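Local coordinates for putative uncharacterized protein (Aeropyrum pernix, PDB 3P1Z) that is of unknown function but may bind nucleic acid and act as a tRNA-intron endonuclease, cutting precursor tRNA at its exon-intron junctions, at residues G30-N35 / A53-R58. Residues are numbered along the deposited sequence; the frame is centred on the assembly and turned at random.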
ATOM      1  N   GLY A  30      36.755 -31.329 -17.714  1.00 87.55           N
ATOM      2  CA  GLY A  30      35.940 -31.891 -18.769  1.00 82.06           C
ATOM      3  C   GLY A  30      34.500 -32.053 -18.332  1.00 86.03           C
ATOM      4  O   GLY A  30      33.585 -31.664 -19.056  1.00 86.32           O
ATOM      5  N   SER A  31      34.293 -32.622 -17.146  1.00 81.68           N
ATOM      6  CA  SER A  31      32.941 -32.921 -16.681  1.00 86.05           C
ATOM      7  C   SER A  31      32.094 -31.658 -16.670  1.00 88.74           C
ATOM      8  O   SER A  31      30.891 -31.689 -16.940  1.00 86.08           O
ATOM      9  CB  SER A  31      32.966 -33.549 -15.284  1.00 84.96           C
ATOM     10  OG  SER A  31      33.694 -32.741 -14.370  1.00 84.93           O
ATOM     11  N   TYR A  32      32.748 -30.547 -16.354  1.00 87.60           N
ATOM     12  CA  TYR A  32      32.095 -29.247 -16.266  1.00 85.19           C
ATOM     13  C   TYR A  32      31.556 -28.831 -17.632  1.00 86.08           C
ATOM     14  O   TYR A  32      30.369 -28.527 -17.775  1.00 91.98           O
ATOM     15  CB  TYR A  32      33.085 -28.223 -15.712  1.00 82.29           C
ATOM     16  CG  TYR A  32      32.655 -26.774 -15.758  1.00 79.65           C
ATOM     17  CD1 TYR A  32      31.843 -26.229 -14.764  1.00 75.38           C
ATOM     18  CD2 TYR A  32      33.106 -25.936 -16.769  1.00 80.22           C
ATOM     19  CE1 TYR A  32      31.473 -24.896 -14.796  1.00 73.73           C
ATOM     20  CE2 TYR A  32      32.748 -24.601 -16.809  1.00 78.13           C
ATOM     21  CZ  TYR A  32      31.929 -24.086 -15.822  1.00 74.51           C
ATOM     22  OH  TYR A  32      31.576 -22.756 -15.868  1.00 72.01           O
ATOM     23  N   CYS A  33      32.419 -28.839 -18.639  1.00 78.18           N
ATOM     24  CA  CYS A  33      31.973 -28.581 -20.003  1.00 83.43           C
ATOM     25  C   CYS A  33      30.935 -29.595 -20.482  1.00 87.85           C
ATOM     26  O   CYS A  33      29.877 -29.215 -20.989  1.00 89.22           O
ATOM     27  CB  CYS A  33      33.149 -28.546 -20.969  1.00 81.04           C
ATOM     28  SG  CYS A  33      33.863 -26.915 -21.086  1.00 82.52           S
ATOM     29  N   ARG A  34      31.233 -30.880 -20.324  1.00 90.86           N
ATOM     30  CA  ARG A  34      30.270 -31.917 -20.673  1.00 88.53           C
ATOM     31  C   ARG A  34      28.918 -31.639 -20.026  1.00 86.69           C
ATOM     32  O   ARG A  34      27.879 -31.869 -20.641  1.00 86.04           O
ATOM     33  CB  ARG A  34      30.785 -33.303 -20.273  1.00 92.04           C
ATOM     34  CG  ARG A  34      31.755 -33.921 -21.282  1.00 94.72           C
ATOM     35  CD  ARG A  34      31.939 -35.423 -21.047  1.00 88.36           C
ATOM     36  NE  ARG A  34      32.420 -35.695 -19.697  1.00 81.81           N
ATOM     37  CZ  ARG A  34      33.661 -35.444 -19.291  1.00 85.74           C
ATOM     38  NH1 ARG A  34      34.544 -34.915 -20.136  1.00 77.47           N
ATOM     39  NH2 ARG A  34      34.017 -35.715 -18.041  1.00 81.70           N
ATOM     40  N   ASN A  35      28.937 -31.148 -18.787  1.00 87.75           N
ATOM     41  CA  ASN A  35      27.705 -30.757 -18.105  1.00 89.25           C
ATOM     42  C   ASN A  35      27.016 -29.650 -18.883  1.00 82.44           C
ATOM     43  O   ASN A  35      25.836 -29.756 -19.228  1.00 82.50           O
ATOM     44  CB  ASN A  35      27.977 -30.283 -16.669  1.00 90.00           C
ATOM     45  CG  ASN A  35      26.707 -30.197 -15.826  1.00 89.01           C
ATOM     46  OD1 ASN A  35      25.859 -31.090 -15.868  1.00 92.02           O
ATOM     47  ND2 ASN A  35      26.582 -29.126 -15.048  1.00 90.70           N
ATOM     48  N   ALA A  53      27.348 -15.249 -18.008  1.00 63.14           N
ATOM     49  CA  ALA A  53      27.448 -14.302 -16.913  1.00 66.54           C
ATOM     50  C   ALA A  53      27.394 -15.077 -15.603  1.00 66.56           C
ATOM     51  O   ALA A  53      28.094 -14.735 -14.651  1.00 67.31           O
ATOM     52  CB  ALA A  53      26.329 -13.276 -16.974  1.00 65.23           C
ATOM     53  N   TYR A  54      26.577 -16.132 -15.564  1.00 64.32           N
ATOM     54  CA  TYR A  54      26.403 -16.900 -14.335  1.00 62.17           C
ATOM     55  C   TYR A  54      27.682 -17.591 -13.952  1.00 68.31           C
ATOM     56  O   TYR A  54      28.222 -17.362 -12.870  1.00 71.55           O
ATOM     57  CB  TYR A  54      25.322 -17.965 -14.471  1.00 57.20           C
ATOM     58  CG  TYR A  54      25.249 -18.870 -13.255  1.00 58.24           C
ATOM     59  CD1 TYR A  54      25.354 -18.345 -11.977  1.00 55.88           C
ATOM     60  CD2 TYR A  54      25.064 -20.244 -13.383  1.00 56.50           C
ATOM     61  CE1 TYR A  54      25.282 -19.156 -10.866  1.00 57.80           C
ATOM     62  CE2 TYR A  54      24.988 -21.060 -12.275  1.00 55.04           C
ATOM     63  CZ  TYR A  54      25.091 -20.510 -11.017  1.00 61.34           C
ATOM     64  OH  TYR A  54      25.015 -21.319  -9.897  1.00 66.22           O
ATOM     65  N   GLN A  55      28.153 -18.460 -14.842  1.00 70.08           N
ATOM     66  CA  GLN A  55      29.323 -19.276 -14.546  1.00 70.16           C
ATOM     67  C   GLN A  55      30.536 -18.374 -14.243  1.00 69.02           C
ATOM     68  O   GLN A  55      31.426 -18.755 -13.491  1.00 70.70           O
ATOM     69  CB  GLN A  55      29.573 -20.309 -15.657  1.00 63.39           C
ATOM     70  CG  GLN A  55      28.452 -21.365 -15.794  1.00 60.64           C
ATOM     71  CD  GLN A  55      28.555 -22.506 -14.775  1.00 60.57           C
ATOM     72  OE1 GLN A  55      29.360 -22.457 -13.848  1.00 74.18           O
ATOM     73  NE2 GLN A  55      27.748 -23.537 -14.956  1.00 51.76           N
ATOM     74  N   ALA A  56      30.542 -17.160 -14.790  1.00 63.32           N
ATOM     75  CA  ALA A  56      31.498 -16.152 -14.347  1.00 65.38           C
ATOM     76  C   ALA A  56      31.362 -15.904 -12.834  1.00 69.14           C
ATOM     77  O   ALA A  56      32.310 -16.115 -12.077  1.00 72.57           O
ATOM     78  CB  ALA A  56      31.322 -14.855 -15.138  1.00 64.21           C
ATOM     79  N   SER A  57      30.168 -15.497 -12.404  1.00 69.63           N
ATOM     80  CA  SER A  57      29.882 -15.141 -11.006  1.00 70.54           C
ATOM     81  C   SER A  57      30.043 -16.266  -9.966  1.00 69.34           C
ATOM     82  O   SER A  57      29.911 -16.029  -8.762  1.00 65.54           O
ATOM     83  CB  SER A  57      28.472 -14.539 -10.891  1.00 68.30           C
ATOM     84  OG  SER A  57      27.475 -15.542 -10.746  1.00 67.06           O
ATOM     85  N   ARG A  58      30.289 -17.486 -10.425  1.00 73.08           N
ATOM     86  CA  ARG A  58      30.639 -18.568  -9.511  1.00 75.16           C
ATOM     87  C   ARG A  58      32.158 -18.697  -9.493  1.00 75.71           C
ATOM     88  O   ARG A  58      32.728 -19.381  -8.645  1.00 78.40           O
ATOM     89  CB  ARG A  58      29.985 -19.890  -9.926  1.00 74.87           C
ATOM     90  CG  ARG A  58      28.529 -20.041  -9.486  1.00 79.30           C
ATOM     91  CD  ARG A  58      27.881 -21.267 -10.119  1.00 81.89           C
ATOM     92  NE  ARG A  58      27.994 -22.470  -9.295  1.00 90.54           N
ATOM     93  CZ  ARG A  58      28.727 -23.534  -9.616  1.00 93.14           C
ATOM     94  NH1 ARG A  58      29.420 -23.552 -10.750  1.00 85.94           N
ATOM     95  NH2 ARG A  58      28.769 -24.579  -8.797  1.00 92.69           N
TER
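Tyr-32 reaches Gln-55 because its CG stands anti to the backbone N (chi1 170°), which sends the ring straight out from helix 30-38, while the Gln-55 chain bends at chi2 (-81°), which sets the amide OE1 beside the end of the tyrosine. The two side chains meet from opposite directions, and they carry nearly the whole contact, since the backbones stay well apart, with 10.5 Å between Tyr-32 CA and Gln-55 CA. A weak hydrogen bond runs from Tyr-32 OH to Gln-55 OE1 at 3.0 Å. OE1 approaches the rim of the tyrosine ring in its plane, and the amide is turned 82° to the ring, almost perpendicular. Arg-58, three residues further along the same segment, adds a second weak bond from NH1 to Gln-55 OE1 (3.3 Å), so OE1 of the buried Gln-55 has two weak donors. Were Gln-55 replaced by an alanine, the Tyr-32 hydroxyl and Arg-58 NH1 would probably both lose this acceptor, and a gap would be likely to open beside the end of the tyrosine. The pair illustrates how two long side chains can join helices whose backbones stay apart. Both helices fall within the region assigned to the SEN2-like N-terminal domain: Met-60 touches both Tyr-32 and Gln-55, the Cys-27–Cys-33 disulfide ties helix 30-38 to the region of strand 21-26, and helix 49-57 packs against helices 68-79 and 83-95.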